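Local coordinates for transcriptional regulator ComR (Streptococcus vestibularis F0396, PDB 6HU8), which probably binds DNA as a competence regulator of the RNPP family, joining a helix-turn-helix domain to a tetratricopeptide-repeat domain linked to peptide pheromone signalling, at residues I114-E117 / E118-L121; Y79-K82 / N83-I86. All coordinates share one frame; numbering follows the deposited sequence.

Interaction 1: residues I114-E117 / E118-L121; sequences ILPE and EELL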
loop_
_atom_site.group_PDB
_atom_site.type_symbol
_atom_site.label_atom_id
_atom_site.label_comp_id
_atom_site.label_asym_id
_atom_site.label_seq_id
_atom_site.Cartn_x
_atom_site.Cartn_y
_atom_site.Cartn_z
ATOM N N ILE A 114 20.714 1.778 3.658
ATOM C CA ILE A 114 20.826 0.330 3.521
ATOM C C ILE A 114 19.519 -0.290 3.042
ATOM O O ILE A 114 19.354 -1.511 3.121
ATOM C CB ILE A 114 21.276 -0.346 4.859
ATOM C CG1 ILE A 114 20.430 0.133 6.041
ATOM C CG2 ILE A 114 22.746 -0.035 5.141
ATOM C CD1 ILE A 114 19.077 -0.541 6.188
ATOM N N LEU A 115 18.595 0.544 2.560
ATOM C CA LEU A 115 17.274 0.072 2.135
ATOM C C LEU A 115 17.192 -0.084 0.614
ATOM O O LEU A 115 17.719 0.748 -0.134
ATOM C CB LEU A 115 16.153 1.023 2.613
ATOM C CG LEU A 115 15.878 1.069 4.123
ATOM C CD1 LEU A 115 14.861 2.157 4.511
ATOM C CD2 LEU A 115 15.422 -0.288 4.653
ATOM N N PRO A 116 16.555 -1.173 0.153
ATOM C CA PRO A 116 16.314 -1.322 -1.285
ATOM C C PRO A 116 15.194 -0.398 -1.754
ATOM O O PRO A 116 14.486 0.217 -0.954
ATOM C CB PRO A 116 15.895 -2.788 -1.425
ATOM C CG PRO A 116 15.233 -3.098 -0.128
ATOM C CD PRO A 116 16.011 -2.308 0.922
ATOM N N GLU A 117 15.030 -0.332 -3.066
ATOM C CA GLU A 117 14.084 0.567 -3.701
ATOM C C GLU A 117 12.656 0.404 -3.187
ATOM O O GLU A 117 11.952 1.392 -2.977
ATOM C CB GLU A 117 14.128 0.337 -5.202
ATOM C CG GLU A 117 13.633 1.456 -6.047
ATOM C CD GLU A 117 13.949 1.182 -7.514
ATOM O OE1 GLU A 117 15.063 1.534 -7.977
ATOM O OE2 GLU A 117 13.079 0.588 -8.186
ATOM N N GLU A 118 12.226 -0.838 -3.002
ATOM C CA GLU A 118 10.842 -1.094 -2.611
ATOM C C GLU A 118 10.520 -0.613 -1.201
ATOM O O GLU A 118 9.403 -0.189 -0.927
ATOM C CB GLU A 118 10.521 -2.582 -2.700
ATOM C CG GLU A 118 10.849 -3.202 -4.022
ATOM C CD GLU A 118 12.240 -3.832 -4.052
ATOM O OE1 GLU A 118 13.252 -3.091 -3.920
ATOM O OE2 GLU A 118 12.295 -5.075 -4.219
ATOM N N GLU A 119 11.485 -0.729 -0.293
ATOM C CA GLU A 119 11.288 -0.233 1.055
ATOM C C GLU A 119 11.234 1.287 1.045
ATOM O O GLU A 119 10.382 1.898 1.710
ATOM C CB GLU A 119 12.397 -0.726 1.991
ATOM C CG GLU A 119 12.344 -2.237 2.269
ATOM C CD GLU A 119 11.053 -2.675 2.971
ATOM O OE1 GLU A 119 10.548 -1.933 3.853
ATOM O OE2 GLU A 119 10.540 -3.771 2.647
ATOM N N LEU A 120 12.137 1.890 0.279
ATOM C CA LEU A 120 12.209 3.337 0.179
ATOM C C LEU A 120 10.931 3.890 -0.408
ATOM O O LEU A 120 10.465 4.936 0.033
ATOM C CB LEU A 120 13.402 3.761 -0.680
ATOM C CG LEU A 120 14.763 3.629 0.014
ATOM C CD1 LEU A 120 15.918 3.835 -0.972
ATOM C CD2 LEU A 120 14.836 4.632 1.155
ATOM N N LEU A 121 10.383 3.207 -1.416
ATOM C CA LEU A 121 9.101 3.634 -2.007
ATOM C C LEU A 121 7.968 3.560 -0.986
ATOM O O LEU A 121 7.088 4.426 -0.948
ATOM C CB LEU A 121 8.731 2.788 -3.225
ATOM C CG LEU A 121 7.338 3.140 -3.796
ATOM C CD1 LEU A 121 7.380 4.510 -4.465
ATOM C CD2 LEU A 121 6.840 2.079 -4.772
#

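Interaction 2: residues Y79-K82 / N83-I86; sequences YEMK and NRLI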
loop_
_atom_site.group_PDB
_atom_site.type_symbol
_atom_site.label_atom_id
_atom_site.label_comp_id
_atom_site.label_asym_id
_atom_site.label_seq_id
_atom_site.Cartn_x
_atom_site.Cartn_y
_atom_site.Cartn_z
ATOM N N TYR A 79 12.782 -3.181 10.684
ATOM C CA TYR A 79 11.498 -3.848 10.579
ATOM C C TYR A 79 10.614 -3.543 11.776
ATOM O O TYR A 79 9.417 -3.419 11.625
ATOM C CB TYR A 79 11.684 -5.355 10.419
ATOM C CG TYR A 79 12.279 -5.714 9.089
ATOM C CD1 TYR A 79 11.558 -5.515 7.919
ATOM C CD2 TYR A 79 13.569 -6.229 8.994
ATOM C CE1 TYR A 79 12.093 -5.829 6.695
ATOM C CE2 TYR A 79 14.115 -6.548 7.771
ATOM C CZ TYR A 79 13.373 -6.344 6.623
ATOM O OH TYR A 79 13.906 -6.658 5.398
ATOM N N GLU A 80 11.201 -3.402 12.960
ATOM C CA GLU A 80 10.407 -3.091 14.147
ATOM C C GLU A 80 9.786 -1.710 14.031
ATOM O O GLU A 80 8.614 -1.518 14.362
ATOM C CB GLU A 80 11.264 -3.168 15.418
ATOM C CG GLU A 80 11.769 -4.561 15.744
ATOM C CD GLU A 80 12.878 -4.552 16.796
ATOM O OE1 GLU A 80 12.930 -3.591 17.600
ATOM O OE2 GLU A 80 13.704 -5.491 16.803
ATOM N N MET A 81 10.573 -0.748 13.557
ATOM C CA MET A 81 10.079 0.619 13.409
ATOM C C MET A 81 9.091 0.746 12.253
ATOM O O MET A 81 8.116 1.498 12.346
ATOM C CB MET A 81 11.238 1.588 13.211
ATOM C CG MET A 81 12.156 1.672 14.414
ATOM S SD MET A 81 13.558 2.759 14.131
ATOM C CE MET A 81 12.744 4.343 13.969
ATOM N N LYS A 82 9.334 0.010 11.170
ATOM C CA LYS A 82 8.370 -0.052 10.072
ATOM C C LYS A 82 7.062 -0.651 10.562
ATOM O O LYS A 82 5.975 -0.136 10.265
ATOM C CB LYS A 82 8.914 -0.864 8.892
ATOM C CG LYS A 82 7.963 -0.953 7.684
ATOM C CD LYS A 82 8.538 -1.884 6.582
ATOM C CE LYS A 82 7.593 -2.035 5.376
ATOM N NZ LYS A 82 8.092 -3.044 4.371
ATOM N N ASN A 83 7.163 -1.732 11.325
ATOM C CA ASN A 83 5.969 -2.361 11.878
ATOM C C ASN A 83 5.187 -1.389 12.764
ATOM O O ASN A 83 3.979 -1.247 12.604
ATOM C CB ASN A 83 6.344 -3.627 12.663
ATOM C CG ASN A 83 5.124 -4.439 13.097
ATOM O OD1 ASN A 83 4.385 -4.957 12.263
ATOM N ND2 ASN A 83 4.925 -4.567 14.407
ATOM N N ARG A 84 5.874 -0.711 13.682
ATOM C CA ARG A 84 5.208 0.267 14.549
ATOM C C ARG A 84 4.553 1.386 13.738
ATOM O O ARG A 84 3.407 1.768 14.007
ATOM C CB ARG A 84 6.196 0.865 15.555
ATOM C CG ARG A 84 6.535 -0.060 16.718
ATOM C CD ARG A 84 7.560 0.569 17.656
ATOM N NE ARG A 84 8.552 -0.412 18.091
ATOM C CZ ARG A 84 9.862 -0.273 17.914
ATOM N NH1 ARG A 84 10.703 -1.218 18.327
ATOM N NH2 ARG A 84 10.335 0.814 17.321
ATOM N N LEU A 85 5.287 1.893 12.748
ATOM C CA LEU A 85 4.809 2.941 11.835
ATOM C C LEU A 85 3.506 2.583 11.109
ATOM O O LEU A 85 2.554 3.363 11.100
ATOM C CB LEU A 85 5.905 3.264 10.795
ATOM C CG LEU A 85 5.456 3.963 9.505
ATOM C CD1 LEU A 85 4.868 5.325 9.816
ATOM C CD2 LEU A 85 6.591 4.099 8.472
ATOM N N ILE A 86 3.476 1.412 10.485
ATOM C CA ILE A 86 2.338 0.985 9.680
ATOM C C ILE A 86 1.107 0.704 10.537
ATOM O O ILE A 86 -0.025 0.901 10.090
ATOM C CB ILE A 86 2.698 -0.267 8.854
ATOM C CG1 ILE A 86 3.843 0.058 7.888
ATOM C CG2 ILE A 86 1.480 -0.803 8.091
ATOM C CD1 ILE A 86 4.081 -0.992 6.843
#

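Interaction 1: residues I114-E117 / E118-L121
The carbonyl O of Pro116 is gripped by two backbone N-H groups: Leu120 N lies 3.1 Å from Pro116 O in a nearly straight bond (166° at the hydrogen), while Glu119 N makes a weak, strongly bent one. One residue on, Leu121 N reaches Glu117 O at 2.9 Å, which establishes the regular i to i+4 pattern. Pro116, whose backbone N carries no hydrogen to donate, sits at the N-cap of helix 117-131, at the end of the loop after helix 94-111. Leu115 packs against the first turn: its CB lies 3.9 Å from Leu120 CG, a contact between positions i and i+5, and Leu115 O is 3.7 Å from Leu120 CD1. The Pro116 ring and Glu119 lie side by side, pointing the same way, with Pro116 CG 3.9 Å from Glu119 CG. The Glu119 chain then bends at chi2 (-62°), and its carboxylate leaves the cap for Tyr78, Lys82 and Asn161. Glu118 also bends at chi2, and this bend turns OE1 back to 3.6 Å from Pro116 CB, while OE2 bonds Ser48. Glu117 instead runs extended, CG anti to the backbone N (chi1 -158°), to a salt bridge with Arg39 and a hydrogen bond with Ser45, both in the helix-turn-helix part of the chain.

Interaction 2: residues Y79-K82 / N83-I86
Glu80 and Arg84 run side by side along one helical turn and meet in a salt bridge, Glu80 OE1 to Arg84 NH1 at 3.3 Å. With carboxylate and guanidinium planes 73° apart, the pair does not form a coplanar, two-pronged bridge; a single N...O contact carries it. This is the looser, exposed side of the contact. Arg84 bends at chi3, bringing its guanidinium back over the preceding turn: Glu80 O lies under one face near the rim, and Arg84 NH2 comes 3.5 Å from Met81 CG. The inner side, where Lys82, Leu85 and Ile86 are buried, is packed more tightly. Here the Lys82 chain leaves with CG anti to the backbone N (chi1 -179°) and stays extended, laying its methylenes alongside Ile86, with Lys82 CE 3.9 Å and Lys82 CG 4.0 Å from Ile86 CD1. Four successive i to i+4 backbone bonds fix the spacing of residues one turn apart; they run from Asn83 N to Tyr79 O at 2.8 Å through to Ile86 N and Lys82 O at 2.9 Å, each with an angle near 160° at the hydrogen. The ammonium of the buried Lys82 is paired beyond this turn with Glu119 and Asn161. Around helix 76-87, Met81 packs on helix 94-111, Leu85 touches both that helix and helix 117-131, and Ile86 rests on Thr160 and Leu164 of helix 160-173.

Overall arrangement
From the N terminus, the chain passes the helix-turn-helix region and enters helix 76-87, where interaction 2 joins successive turns. Helix 94-111 follows, and interaction 1 then caps the start of helix 117-131. Both contacts are local and neither encloses a loop; they are in series, neither nested nor crossed, with centres about 14 Å apart. They meet directly in one salt bridge, Lys82 NZ to Glu119 OE1 at 2.7 Å, which joins helix 76-87 to helix 117-131, separated in sequence by helix 94-111. Asn161 bonds both partners, bringing in the start of helix 160-173. Interaction 1 additionally reaches back to the helix-turn-helix region, which probably binds DNA.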